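PDB 3F67: putative dienelactone hydrolase from Klebsiella pneumoniae subsp. pneumoniae MGH 78578, which is probably an alpha/beta-hydrolase-fold enzyme of the dienelactone hydrolase family, thought to act on ester or lactone bonds, its natural substrate being unidentified. Local coordinates for residues D229-Q232 and R233-A236; D186-E189 and T190-A194; I80-L83 and F84-V88; Q71-P74 and N75-H78. All coordinates share one frame; numbering follows the deposited sequence. Where two conformers were deposited one is given.

Contact 1: residues D229-Q232 and R233-A236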
ATOM      1  N   ASP A 229       7.942  11.937 -10.021  1.00 14.98           N
ATOM      2  CA  ASP A 229       6.659  12.644 -10.117  1.00 14.88           C
ATOM      3  C   ASP A 229       5.604  11.988  -9.225  1.00 15.05           C
ATOM      4  O   ASP A 229       4.856  12.672  -8.516  1.00 14.73           O
ATOM      5  CB  ASP A 229       6.180  12.707 -11.575  1.00 14.46           C
ATOM      6  CG  ASP A 229       4.923  13.545 -11.727  1.00 18.52           C
ATOM      7  OD1 ASP A 229       5.074  14.774 -11.818  1.00 20.88           O
ATOM      8  OD2 ASP A 229       3.793  13.004 -11.711  1.00 17.05           O
ATOM      9  N   GLY A 230       5.522  10.657  -9.274  1.00 13.72           N
ATOM     10  CA  GLY A 230       4.530   9.923  -8.440  1.00 14.14           C
ATOM     11  C   GLY A 230       4.750  10.155  -6.961  1.00 13.84           C
ATOM     12  O   GLY A 230       3.788  10.381  -6.185  1.00 14.02           O
ATOM     13  N   TRP A 231       6.018  10.161  -6.555  1.00 13.65           N
ATOM     14  CA  TRP A 231       6.336  10.389  -5.143  1.00 14.30           C
ATOM     15  C   TRP A 231       5.851  11.797  -4.721  1.00 14.35           C
ATOM     16  O   TRP A 231       5.264  11.964  -3.647  1.00 13.21           O
ATOM     17  CB  TRP A 231       7.843  10.282  -4.918  1.00 14.74           C
ATOM     18  CG  TRP A 231       8.225  10.143  -3.452  1.00 14.58           C
ATOM     19  CD1 TRP A 231       8.804  11.088  -2.662  1.00 16.06           C
ATOM     20  CD2 TRP A 231       8.107   8.949  -2.647  1.00 16.16           C
ATOM     21  NE1 TRP A 231       8.999  10.570  -1.376  1.00 16.05           N
ATOM     22  CE2 TRP A 231       8.597   9.267  -1.352  1.00 17.54           C
ATOM     23  CE3 TRP A 231       7.612   7.656  -2.897  1.00 16.81           C
ATOM     24  CZ2 TRP A 231       8.627   8.335  -0.300  1.00 17.80           C
ATOM     25  CZ3 TRP A 231       7.616   6.724  -1.851  1.00 17.58           C
ATOM     26  CH2 TRP A 231       8.137   7.074  -0.564  1.00 17.79           C
ATOM     27  N   GLN A 232       6.036  12.791  -5.604  1.00 13.88           N
ATOM     28  CA  GLN A 232       5.591  14.147  -5.252  1.00 14.34           C
ATOM     29  C   GLN A 232       4.064  14.216  -5.251  1.00 13.51           C
ATOM     30  O   GLN A 232       3.492  14.883  -4.369  1.00 13.34           O
ATOM     31  CB  GLN A 232       6.184  15.184  -6.215  1.00 15.06           C
ATOM     32  CG  GLN A 232       7.740  15.339  -6.055  1.00 16.85           C
ATOM     33  CD  GLN A 232       8.164  15.585  -4.577  1.00 22.57           C
ATOM     34  OE1 GLN A 232       9.030  14.864  -4.002  1.00 22.93           O
ATOM     35  NE2 GLN A 232       7.502  16.564  -3.931  1.00 20.87           N
ATOM     36  N   ARG A 233       3.421  13.489  -6.159  1.00 13.45           N
ATOM     37  CA  ARG A 233       1.913  13.474  -6.182  1.00 12.38           C
ATOM     38  C   ARG A 233       1.386  12.797  -4.932  1.00 13.35           C
ATOM     39  O   ARG A 233       0.381  13.216  -4.384  1.00 12.58           O
ATOM     40  CB  ARG A 233       1.354  12.752  -7.424  1.00 13.42           C
ATOM     41  CG  ARG A 233       1.493  13.583  -8.738  1.00 13.25           C
ATOM     42  CD  ARG A 233       0.895  12.833  -9.921  1.00 13.66           C
ATOM     43  NE  ARG A 233       1.080  13.674 -11.118  1.00 15.93           N
ATOM     44  CZ  ARG A 233       0.217  14.585 -11.552  1.00 18.17           C
ATOM     45  NH1 ARG A 233      -0.950  14.757 -10.936  1.00 18.52           N
ATOM     46  NH2 ARG A 233       0.504  15.274 -12.677  1.00 17.37           N
HETATM   47  N   MSE A 234       2.074  11.755  -4.465  1.00 13.13           N
HETATM   48  CA  MSE A 234       1.661  11.087  -3.217  1.00 13.47           C
HETATM   49  C   MSE A 234       1.747  12.046  -2.018  1.00 14.19           C
HETATM   50  O   MSE A 234       0.803  12.185  -1.226  1.00 14.58           O
HETATM   51  CB  MSE A 234       2.540   9.865  -2.956  1.00 12.21           C
HETATM   52  CG  MSE A 234       2.226   9.138  -1.634  1.00 14.89           C
HETATM   53 SE   MSE A 234       3.679   7.888  -1.228  0.90 16.02          SE
HETATM   54  CE  MSE A 234       5.048   9.211  -0.911  1.00 15.49           C
ATOM     55  N   LEU A 235       2.902  12.703  -1.871  1.00 13.96           N
ATOM     56  CA  LEU A 235       3.041  13.683  -0.804  1.00 13.54           C
ATOM     57  C   LEU A 235       2.013  14.822  -0.921  1.00 13.04           C
ATOM     58  O   LEU A 235       1.490  15.266   0.114  1.00 13.61           O
ATOM     59  CB  LEU A 235       4.461  14.272  -0.780  1.00 13.99           C
ATOM     60  CG  LEU A 235       5.515  13.176  -0.446  1.00 14.10           C
ATOM     61  CD1 LEU A 235       6.891  13.810  -0.634  1.00 17.99           C
ATOM     62  CD2 LEU A 235       5.389  12.646   1.012  1.00 14.64           C
ATOM     63  N   ALA A 236       1.717  15.277  -2.137  1.00 12.64           N
ATOM     64  CA  ALA A 236       0.705  16.343  -2.313  1.00 12.38           C
ATOM     65  C   ALA A 236      -0.694  15.862  -1.879  1.00 12.00           C
ATOM     66  O   ALA A 236      -1.478  16.612  -1.291  1.00 13.41           O
ATOM     67  CB  ALA A 236       0.667  16.787  -3.824  1.00 12.29           C
TER
HETATM   68  O   HOH W   1       3.050  15.414 -13.715  1.00 34.47           O
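One face of the Trp231 indole carries the methyl group of selenomethionine Met234, and the in-plane edge of the Arg233 guanidinium receives a carboxylate oxygen of Asp229. Both pairings lie within helix 224-238, the last helix of this alpha/beta-hydrolase fold, and join residues three and four positions apart. Met234 CE sits 3.4 Å from the centroid of the Trp231 six-membered ring and only 6° off its normal, a CH-pi contact, with SE further back over the same face in a Met-aromatic arrangement. The two side chains run side by side; the bend at the end of Met234 (chi3 67°) turns CE up onto the indole. Leu235 comes at the ring obliquely, with its CD1 3.9 Å from Trp231 CD1. Around this pair the helix meets the rest of the fold: Trp231 packs on Leu51 and Leu55 of helix 46-57 and has a cation-pi contact with Arg54, and Met234 also reaches Val143 and Trp145 of strand 141-145.

The salt bridge occupies another side of the helix. Arg233 is extended from CG to NE, which brings NE to the Asp229 carboxylate one turn back. NE donates to the syn lone pair of Asp229 OD2 over 2.9 Å, although the carboxylate and guanidinium planes stand 52° apart. Tyr207 OH hydrogen-bonds to that same oxygen, giving it a second protein partner. The other oxygen is tied in through water 1, which donates to Asp229 OD1 and accepts from Arg233 NH2, at 2.8 Å from each.

Contact 2: residues D186-E189 and T190-A194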
ATOM      1  N   ASP A 186      -7.604  -0.783 -20.597  0.50 16.76           N
ATOM      2  CA  ASP A 186      -9.039  -1.031 -20.600  0.50 16.10           C
ATOM      3  C   ASP A 186      -9.518  -1.211 -19.143  0.50 15.89           C
ATOM      4  O   ASP A 186     -10.614  -0.759 -18.783  0.50 15.10           O
ATOM      5  CB  ASP A 186      -9.379  -2.254 -21.459  0.50 16.85           C
ATOM      6  CG  ASP A 186      -9.606  -1.907 -22.921  0.50 17.03           C
ATOM      7  OD1 ASP A 186      -9.912  -0.724 -23.209  0.50 19.89           O
ATOM      8  OD2 ASP A 186      -9.504  -2.813 -23.784  0.50 20.29           O
ATOM      9  N   THR A 187      -8.692  -1.853 -18.317  1.00 15.28           N
ATOM     10  CA  THR A 187      -9.045  -2.101 -16.897  1.00 15.37           C
ATOM     11  C   THR A 187      -9.045  -0.814 -16.089  1.00 16.01           C
ATOM     12  O   THR A 187      -9.867  -0.662 -15.183  1.00 14.84           O
ATOM     13  CB  THR A 187      -8.194  -3.199 -16.172  1.00 16.21           C
ATOM     14  OG1 THR A 187      -6.878  -2.706 -15.796  1.00 17.74           O
ATOM     15  CG2 THR A 187      -8.077  -4.477 -17.036  1.00 14.65           C
ATOM     16  N   VAL A 188      -8.158   0.118 -16.444  1.00 14.63           N
ATOM     17  CA  VAL A 188      -8.184   1.452 -15.838  1.00 16.02           C
ATOM     18  C   VAL A 188      -9.516   2.143 -16.217  1.00 15.63           C
ATOM     19  O   VAL A 188     -10.159   2.825 -15.375  1.00 16.11           O
ATOM     20  CB  VAL A 188      -6.934   2.284 -16.274  1.00 15.50           C
ATOM     21  CG1 VAL A 188      -7.065   3.784 -15.915  1.00 17.78           C
ATOM     22  CG2 VAL A 188      -5.625   1.684 -15.698  1.00 17.06           C
ATOM     23  N   GLU A 189      -9.963   1.962 -17.463  1.00 15.56           N
ATOM     24  CA  GLU A 189     -11.263   2.505 -17.862  1.00 16.08           C
ATOM     25  C   GLU A 189     -12.427   1.884 -17.071  1.00 15.32           C
ATOM     26  O   GLU A 189     -13.358   2.591 -16.654  1.00 15.34           O
ATOM     27  CB  GLU A 189     -11.484   2.346 -19.381  1.00 16.57           C
ATOM     28  CG  GLU A 189     -12.856   2.789 -19.872  1.00 19.65           C
ATOM     29  CD  GLU A 189     -13.195   4.276 -19.628  1.00 26.57           C
ATOM     30  OE1 GLU A 189     -12.296   5.111 -19.389  1.00 27.27           O
ATOM     31  OE2 GLU A 189     -14.396   4.601 -19.734  1.00 32.92           O
ATOM     32  N   THR A 190     -12.392   0.569 -16.891  1.00 14.00           N
ATOM     33  CA  THR A 190     -13.422  -0.095 -16.096  1.00 13.73           C
ATOM     34  C   THR A 190     -13.447   0.500 -14.689  1.00 13.23           C
ATOM     35  O   THR A 190     -14.510   0.772 -14.140  1.00 12.63           O
ATOM     36  CB  THR A 190     -13.173  -1.631 -16.025  1.00 14.01           C
ATOM     37  OG1 THR A 190     -13.137  -2.150 -17.361  1.00 12.47           O
ATOM     38  CG2 THR A 190     -14.255  -2.331 -15.246  1.00 15.29           C
HETATM   39  N   MSE A 191     -12.267   0.724 -14.117  1.00 12.43           N
HETATM   40  CA  MSE A 191     -12.213   1.281 -12.777  1.00 13.84           C
HETATM   41  C   MSE A 191     -12.723   2.732 -12.745  1.00 14.37           C
HETATM   42  O   MSE A 191     -13.462   3.118 -11.819  1.00 14.01           O
HETATM   43  CB  MSE A 191     -10.770   1.228 -12.240  1.00 13.46           C
HETATM   44  CG  MSE A 191     -10.683   1.774 -10.837  1.00 14.43           C
HETATM   45 SE   MSE A 191     -11.607   0.579  -9.565  0.95 17.08          SE
HETATM   46  CE  MSE A 191     -10.996   1.361  -7.914  1.00 16.73           C
ATOM     47  N   ARG A 192     -12.384   3.516 -13.766  1.00 15.53           N
ATOM     48  CA  ARG A 192     -12.903   4.880 -13.848  1.00 16.22           C
ATOM     49  C   ARG A 192     -14.416   4.899 -13.959  1.00 16.51           C
ATOM     50  O   ARG A 192     -15.050   5.777 -13.374  1.00 15.72           O
ATOM     51  CB  ARG A 192     -12.275   5.670 -15.015  1.00 15.88           C
ATOM     52  CG  ARG A 192     -10.820   6.041 -14.715  1.00 16.93           C
ATOM     53  CD  ARG A 192     -10.137   6.662 -15.936  1.00 21.03           C
ATOM     54  NE  ARG A 192      -8.855   7.261 -15.533  1.00 19.47           N
ATOM     55  CZ  ARG A 192      -7.818   7.422 -16.346  1.00 21.46           C
ATOM     56  NH1 ARG A 192      -7.866   7.014 -17.618  1.00 21.92           N
ATOM     57  NH2 ARG A 192      -6.733   8.004 -15.897  1.00 19.47           N
ATOM     58  N   GLN A 193     -14.995   3.941 -14.694  1.00 16.39           N
ATOM     59  CA  GLN A 193     -16.440   3.820 -14.755  1.00 16.76           C
ATOM     60  C   GLN A 193     -16.993   3.530 -13.367  1.00 15.53           C
ATOM     61  O   GLN A 193     -18.017   4.114 -12.998  1.00 16.79           O
ATOM     62  CB  GLN A 193     -16.910   2.739 -15.753  1.00 16.86           C
ATOM     63  CG  GLN A 193     -16.711   3.099 -17.201  1.00 21.44           C
ATOM     64  CD  GLN A 193     -17.268   2.017 -18.141  1.00 23.30           C
ATOM     65  OE1 GLN A 193     -17.740   0.952 -17.691  1.00 27.51           O
ATOM     66  NE2 GLN A 193     -17.151   2.252 -19.438  1.00 21.44           N
ATOM     67  N   ALA A 194     -16.337   2.644 -12.624  1.00 14.70           N
ATOM     68  CA  ALA A 194     -16.818   2.235 -11.313  1.00 15.68           C
ATOM     69  C   ALA A 194     -16.755   3.446 -10.352  1.00 16.12           C
ATOM     70  O   ALA A 194     -17.687   3.689  -9.591  1.00 16.20           O
ATOM     71  CB  ALA A 194     -15.982   1.066 -10.771  1.00 15.51           C
TER
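This is a turn-to-turn contact inside helix 185-197, the crossover helix of the beta-alpha-beta unit formed with strands 172-177 and 202-207. Four backbone bonds of the i to i+4 kind hold the turns together, such as the one from Arg192 N to Val188 O at 2.8 Å. Val188 and Arg192 carry the main side-chain meeting. They lie side by side and point the same way, and Val188 CG1 rests over the middle of one guanidinium face, 3.7 Å from Arg192 CZ. An apolar branch thus covers one face of the cation, and Arg192 NH2 donates to the backbone oxygen of Ile204 on strand 202-207. That bond fixes the far end of the arginine and ties helix to strand.

The long reach comes from the Arg192 chain, which stays extended from CG to NE (chi2 173°, chi3 168°) and passes Val188 O on the way, CG lying 3.3 Å from that oxygen. On the packed side, Val188 and selenomethionine Met191 both pack on Leu149 and Ile204, and Met191 also touches Pro161 and Val162 of helix 161-164. Thr187 touches Val150, and its OG1 bonds to Pro184 O just ahead of the helix.

The outer side is looser. Glu189 bends at chi2, its carboxylate plane almost perpendicular to the Gln193 amide, and its OE2 has a long, weak ion pair with Arg196, two turns on. Across the Glu189-Gln193 step, OE2 of the glutamate stands 3.7 Å from CG of the glutamine.

Contact 3: residues I80-L83 and F84-V88; sequences IPTL and FKELV
Leu83 meets both Leu87 and Val88, using different parts of its side chain. Its CG is anti to the backbone N (chi1 171°), and from there CD1 reaches 3.8 Å from Leu87 CD2, while CG itself lies 4.2 Å from Val88 CG2. Leu87 has nearly the same conformation as Leu83, and the two chains cross at a slant.

The backbone here widens into a pi-type turn at 84-88. Leu83 O accepts two N-H groups: Val88 N, five residues on, at 3.0 Å and close to straight, and Leu87 N, also at 3.0 Å but bent to 140° and approaching from above the carbonyl plane. The turn before it is regular alpha helix, with Phe84 N bonded to Ile80 O.

Over that regular turn Ile80 and Phe84 run side by side. Ile80 offers its CG2 branch, which meets the phenyl at its edge, near the ring plane, 3.6 Å from Phe84 CD1. Phe84 was modelled in two conformers, and this ring contact is doubtful beyond the one described, where chi1 (-103°) departs from a staggered value. On another side, Thr82 CG2 brushes Glu86 CG, whose chain is bent at chi2, and Thr82 OG1 turns to Asp79 OD2, just ahead of the helix.

Helix 80-88 sits well out from the centre of the chain, between strand 61-65 and helix 93-108 in sequence. Tyr77 of the preceding loop touches Thr82 and Glu86, Leu87 leans on Gln71, and Val88 touches Ile41 in the loop between strand 32-38 and helix 46-57.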
ATOM      1  N   ILE A  80       8.763 -16.090  -9.413  1.00 17.18           N
ATOM      2  CA  ILE A  80       7.516 -15.378  -9.129  1.00 17.18           C
ATOM      3  C   ILE A  80       6.297 -16.322  -9.202  1.00 17.22           C
ATOM      4  O   ILE A  80       5.418 -16.282  -8.343  1.00 17.81           O
ATOM      5  CB  ILE A  80       7.406 -14.091  -9.975  1.00 17.67           C
ATOM      6  CG1 ILE A  80       8.402 -13.023  -9.435  1.00 18.64           C
ATOM      7  CG2 ILE A  80       5.990 -13.481  -9.852  1.00 19.00           C
ATOM      8  CD1 ILE A  80       8.603 -11.774 -10.275  1.00 21.70           C
ATOM      9  N   PRO A  81       6.224 -17.168 -10.234  1.00 17.90           N
ATOM     10  CA  PRO A  81       5.030 -18.021 -10.286  1.00 18.11           C
ATOM     11  C   PRO A  81       4.825 -18.917  -9.054  1.00 18.04           C
ATOM     12  O   PRO A  81       3.688 -19.084  -8.599  1.00 18.72           O
ATOM     13  CB  PRO A  81       5.292 -18.881 -11.534  1.00 18.94           C
ATOM     14  CG  PRO A  81       6.034 -17.944 -12.428  1.00 19.44           C
ATOM     15  CD  PRO A  81       7.005 -17.256 -11.482  1.00 18.45           C
ATOM     16  N   THR A  82       5.903 -19.514  -8.533  1.00 15.55           N
ATOM     17  CA  THR A  82       5.795 -20.381  -7.363  1.00 16.20           C
ATOM     18  C   THR A  82       5.445 -19.554  -6.110  1.00 15.52           C
ATOM     19  O   THR A  82       4.666 -19.994  -5.264  1.00 16.39           O
ATOM     20  CB  THR A  82       7.069 -21.182  -7.160  1.00 16.61           C
ATOM     21  OG1 THR A  82       7.317 -21.938  -8.359  1.00 19.19           O
ATOM     22  CG2 THR A  82       6.917 -22.237  -6.059  1.00 16.30           C
ATOM     23  N   LEU A  83       6.055 -18.388  -5.994  1.00 14.76           N
ATOM     24  CA  LEU A  83       5.735 -17.473  -4.906  1.00 15.73           C
ATOM     25  C   LEU A  83       4.239 -17.137  -4.925  1.00 17.12           C
ATOM     26  O   LEU A  83       3.565 -17.190  -3.888  1.00 15.73           O
ATOM     27  CB  LEU A  83       6.561 -16.183  -5.007  1.00 14.45           C
ATOM     28  CG  LEU A  83       6.237 -14.990  -4.086  1.00 15.43           C
ATOM     29  CD1 LEU A  83       6.280 -15.436  -2.603  1.00 15.86           C
ATOM     30  CD2 LEU A  83       7.198 -13.820  -4.372  1.00 15.48           C
ATOM     31  N   PHE A  84       3.728 -16.797  -6.103  0.50 17.87           N
ATOM     32  CA  PHE A  84       2.295 -16.493  -6.239  0.50 19.38           C
ATOM     33  C   PHE A  84       1.416 -17.667  -5.843  0.50 19.88           C
ATOM     34  O   PHE A  84       0.522 -17.541  -4.996  0.50 20.46           O
ATOM     35  CB  PHE A  84       1.979 -16.069  -7.673  0.50 19.77           C
ATOM     36  CG  PHE A  84       1.802 -14.616  -7.816  0.50 22.30           C
ATOM     37  CD1 PHE A  84       2.620 -13.868  -8.648  0.50 24.84           C
ATOM     38  CD2 PHE A  84       0.836 -13.974  -7.073  0.50 22.38           C
ATOM     39  CE1 PHE A  84       2.441 -12.502  -8.751  0.50 24.00           C
ATOM     40  CE2 PHE A  84       0.665 -12.616  -7.161  0.50 22.21           C
ATOM     41  CZ  PHE A  84       1.461 -11.879  -8.001  0.50 25.13           C
ATOM     42  N   LYS A  85       1.692 -18.813  -6.448  1.00 20.17           N
ATOM     43  CA  LYS A  85       0.887 -20.037  -6.235  1.00 21.62           C
ATOM     44  C   LYS A  85       0.912 -20.585  -4.802  1.00 22.03           C
ATOM     45  O   LYS A  85      -0.136 -20.932  -4.235  1.00 22.97           O
ATOM     46  CB  LYS A  85       1.310 -21.126  -7.222  1.00 22.37           C
ATOM     47  CG  LYS A  85       0.517 -22.438  -7.144  1.00 25.42           C
ATOM     48  CD  LYS A  85       0.981 -23.363  -8.282  1.00 28.94           C
ATOM     49  CE  LYS A  85       0.439 -24.777  -8.146  1.00 31.69           C
ATOM     50  NZ  LYS A  85       0.938 -25.665  -9.263  1.00 31.76           N
ATOM     51  N   GLU A  86       2.101 -20.673  -4.221  1.00 19.54           N
ATOM     52  CA  GLU A  86       2.271 -21.355  -2.948  1.00 19.39           C
ATOM     53  C   GLU A  86       2.154 -20.445  -1.718  1.00 17.96           C
ATOM     54  O   GLU A  86       1.922 -20.925  -0.600  1.00 17.89           O
ATOM     55  CB  GLU A  86       3.602 -22.120  -2.920  1.00 20.28           C
ATOM     56  CG  GLU A  86       3.806 -23.113  -4.084  1.00 24.66           C
ATOM     57  CD  GLU A  86       2.770 -24.249  -4.154  1.00 30.25           C
ATOM     58  OE1 GLU A  86       2.070 -24.534  -3.148  1.00 32.38           O
ATOM     59  OE2 GLU A  86       2.674 -24.880  -5.234  1.00 32.34           O
ATOM     60  N   LEU A  87       2.294 -19.144  -1.924  1.00 15.34           N
ATOM     61  CA  LEU A  87       2.218 -18.211  -0.795  1.00 15.06           C
ATOM     62  C   LEU A  87       1.192 -17.095  -1.008  1.00 15.19           C
ATOM     63  O   LEU A  87       0.213 -17.019  -0.272  1.00 15.48           O
ATOM     64  CB  LEU A  87       3.606 -17.618  -0.489  1.00 14.16           C
ATOM     65  CG  LEU A  87       3.662 -16.597   0.657  1.00 14.56           C
ATOM     66  CD1 LEU A  87       3.048 -17.209   1.952  1.00 16.34           C
ATOM     67  CD2 LEU A  87       5.126 -16.213   0.900  1.00 11.72           C
ATOM     68  N   VAL A  88       1.391 -16.233  -2.001  1.00 14.49           N
ATOM     69  CA  VAL A  88       0.528 -15.045  -2.132  1.00 15.30           C
ATOM     70  C   VAL A  88      -0.961 -15.421  -2.195  1.00 16.35           C
ATOM     71  O   VAL A  88      -1.807 -14.788  -1.533  1.00 16.76           O
ATOM     72  CB  VAL A  88       0.891 -14.174  -3.367  1.00 16.10           C
ATOM     73  CG1 VAL A  88      -0.047 -12.945  -3.453  1.00 15.51           C
ATOM     74  CG2 VAL A  88       2.377 -13.692  -3.279  1.00 14.64           C
TER

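Contact 4: residues Q71-P74 and N75-H78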
ATOM      1  N   GLN A  71       1.538 -17.381   6.793  1.00 14.77           N
ATOM      2  CA  GLN A  71       1.480 -18.303   5.649  1.00 15.64           C
ATOM      3  C   GLN A  71       2.881 -18.717   5.194  1.00 15.61           C
ATOM      4  O   GLN A  71       3.064 -19.832   4.767  1.00 16.89           O
ATOM      5  CB  GLN A  71       0.698 -17.674   4.471  1.00 15.59           C
ATOM      6  CG  GLN A  71      -0.866 -17.687   4.609  1.00 17.33           C
ATOM      7  CD  GLN A  71      -1.412 -16.658   5.612  1.00 17.85           C
ATOM      8  OE1 GLN A  71      -0.910 -15.542   5.705  1.00 17.76           O
ATOM      9  NE2 GLN A  71      -2.428 -17.064   6.400  1.00 16.68           N
ATOM     10  N   GLY A  72       3.861 -17.824   5.263  1.00 15.90           N
ATOM     11  CA  GLY A  72       5.218 -18.203   4.837  1.00 15.37           C
ATOM     12  C   GLY A  72       6.122 -17.023   4.590  1.00 16.24           C
ATOM     13  O   GLY A  72       5.751 -15.880   4.832  1.00 17.95           O
ATOM     14  N   ASP A  73       7.330 -17.327   4.113  1.00 16.50           N
ATOM     15  CA  ASP A  73       8.367 -16.326   3.946  1.00 15.50           C
ATOM     16  C   ASP A  73       8.675 -16.184   2.452  1.00 14.41           C
ATOM     17  O   ASP A  73       9.155 -17.146   1.828  1.00 13.79           O
ATOM     18  CB  ASP A  73       9.613 -16.842   4.674  1.00 17.20           C
ATOM     19  CG  ASP A  73      10.820 -15.926   4.503  1.00 21.25           C
ATOM     20  OD1 ASP A  73      10.698 -14.851   3.872  1.00 22.23           O
ATOM     21  OD2 ASP A  73      11.915 -16.334   4.985  1.00 26.39           O
ATOM     22  N   PRO A  74       8.443 -15.002   1.873  1.00 14.10           N
ATOM     23  CA  PRO A  74       8.675 -14.808   0.430  1.00 15.51           C
ATOM     24  C   PRO A  74      10.124 -15.074   0.024  1.00 14.27           C
ATOM     25  O   PRO A  74      10.397 -15.466  -1.124  1.00 13.91           O
ATOM     26  CB  PRO A  74       8.282 -13.326   0.197  1.00 16.55           C
ATOM     27  CG  PRO A  74       8.105 -12.755   1.546  1.00 18.74           C
ATOM     28  CD  PRO A  74       7.823 -13.829   2.489  1.00 15.52           C
ATOM     29  N   ASN A  75      11.054 -14.910   0.963  1.00 13.63           N
ATOM     30  CA  ASN A  75      12.458 -15.271   0.714  1.00 15.22           C
ATOM     31  C   ASN A  75      12.746 -16.744   0.472  1.00 14.09           C
ATOM     32  O   ASN A  75      13.821 -17.101  -0.042  1.00 13.34           O
ATOM     33  CB  ASN A  75      13.347 -14.717   1.825  1.00 15.24           C
ATOM     34  CG  ASN A  75      13.332 -13.200   1.854  1.00 20.71           C
ATOM     35  OD1 ASN A  75      13.380 -12.538   0.807  1.00 19.89           O
ATOM     36  ND2 ASN A  75      13.244 -12.638   3.053  1.00 27.20           N
ATOM     37  N   GLU A  76      11.789 -17.621   0.797  1.00 13.20           N
ATOM     38  CA  GLU A  76      11.902 -19.035   0.453  1.00 13.08           C
ATOM     39  C   GLU A  76      11.515 -19.399  -0.985  1.00 13.41           C
ATOM     40  O   GLU A  76      11.557 -20.560  -1.348  1.00 12.87           O
ATOM     41  CB  GLU A  76      11.107 -19.889   1.448  1.00 13.92           C
ATOM     42  CG  GLU A  76      11.701 -19.778   2.831  1.00 14.46           C
ATOM     43  CD  GLU A  76      11.202 -20.827   3.781  1.00 21.99           C
ATOM     44  OE1 GLU A  76      10.092 -21.387   3.576  1.00 19.95           O
ATOM     45  OE2 GLU A  76      11.951 -21.118   4.728  1.00 22.57           O
ATOM     46  N   TYR A  77      11.192 -18.396  -1.805  1.00 14.24           N
ATOM     47  CA  TYR A  77      10.845 -18.660  -3.200  1.00 15.03           C
ATOM     48  C   TYR A  77      11.822 -17.948  -4.105  1.00 15.43           C
ATOM     49  O   TYR A  77      12.293 -16.856  -3.761  1.00 16.55           O
ATOM     50  CB  TYR A  77       9.416 -18.159  -3.471  1.00 14.50           C
ATOM     51  CG  TYR A  77       8.447 -18.975  -2.675  1.00 15.13           C
ATOM     52  CD1 TYR A  77       8.034 -20.233  -3.129  1.00 17.04           C
ATOM     53  CD2 TYR A  77       8.030 -18.552  -1.413  1.00 15.31           C
ATOM     54  CE1 TYR A  77       7.170 -21.026  -2.372  1.00 19.07           C
ATOM     55  CE2 TYR A  77       7.187 -19.348  -0.635  1.00 16.25           C
ATOM     56  CZ  TYR A  77       6.761 -20.570  -1.118  1.00 20.50           C
ATOM     57  OH  TYR A  77       5.917 -21.338  -0.357  1.00 23.42           O
ATOM     58  N   HIS A  78      12.115 -18.544  -5.253  1.00 16.88           N
ATOM     59  CA  HIS A  78      13.071 -17.922  -6.172  1.00 18.18           C
ATOM     60  C   HIS A  78      12.515 -17.765  -7.584  1.00 19.92           C
ATOM     61  O   HIS A  78      13.253 -17.461  -8.523  1.00 20.51           O
ATOM     62  CB  HIS A  78      14.370 -18.715  -6.210  1.00 17.78           C
ATOM     63  CG  HIS A  78      14.952 -18.962  -4.859  1.00 17.05           C
ATOM     64  ND1 HIS A  78      15.439 -17.952  -4.061  1.00 17.53           N
ATOM     65  CD2 HIS A  78      15.138 -20.118  -4.168  1.00 18.51           C
ATOM     66  CE1 HIS A  78      15.919 -18.478  -2.943  1.00 17.04           C
ATOM     67  NE2 HIS A  78      15.730 -19.781  -2.976  1.00 16.05           N
TER
HETATM   68  O   HOH W   2       4.968 -20.525   2.128  1.00 38.22           O
HETATM   69  O   HOH W   3       7.627 -20.273   3.631  1.00 25.07           O
HETATM   70  O   HOH W   4      13.475 -14.321   5.637  1.00 30.24           O
HETATM   71  O   HOH W   5      11.955 -18.973   6.704  1.00 44.83           O
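Asp73 grips the turn that follows it through both its backbone and its side chain. Its carbonyl oxygen accepts Glu76 N at 2.9 Å, a 3-10 type i to i+3 bond, and its OD1 accepts Asn75 N, also at 2.9 Å, from well above the carboxylate plane. CG anti to the backbone N (chi1 176°) brings OD1 to the Asn75 N-H, and the bond between them closes an Asx turn. Pro74 O continues the pattern by taking Tyr77 N at 3.1 Å. This is the compact part: buried Pro74 lies at the start of the turn, and the Tyr77 ring lies with its edge toward Pro74 O, its CD2 3.7 Å from Asp73 O.

The acidic side is looser and wet. Asp73 OD2 and Glu76 OE2 stay 4.8 Å apart, and water 5 donates to both, which probably eases the meeting of two like charges. Water 3 joins Asp73 N to Glu76 OE1, and water 4 runs between Asp73 OD2 and Asn75 ND2. Water 2 hydrogen-bonds with Tyr77 OH and weakly with Gln71 O.

The turn belongs to the loop between strand 61-65 and helix 80-88. At one end of it Tyr77 packs against Leu83 of that helix, while at the other Gln71 bonds through NE2 to OE1 of Gln95 on helix 93-108.

From the N terminus the chain reaches contact 4 first, in the loop after strand 61-65, and then contact 3 in helix 80-88. These two touch: Leu87 CD1 comes 3.5 Å from Gly72 N, so the loop folds back against the helix it leads into. After the central strands comes contact 2, in the crossover helix between strands 172-177 and 202-207, and finally contact 1 in the closing helix 224-238. All four are local and follow in series; none nests in or crosses another, and each closes only a turn. Contacts 1 and 3 lie on opposite sides of the chain's centre, their own centres about 31 Å apart.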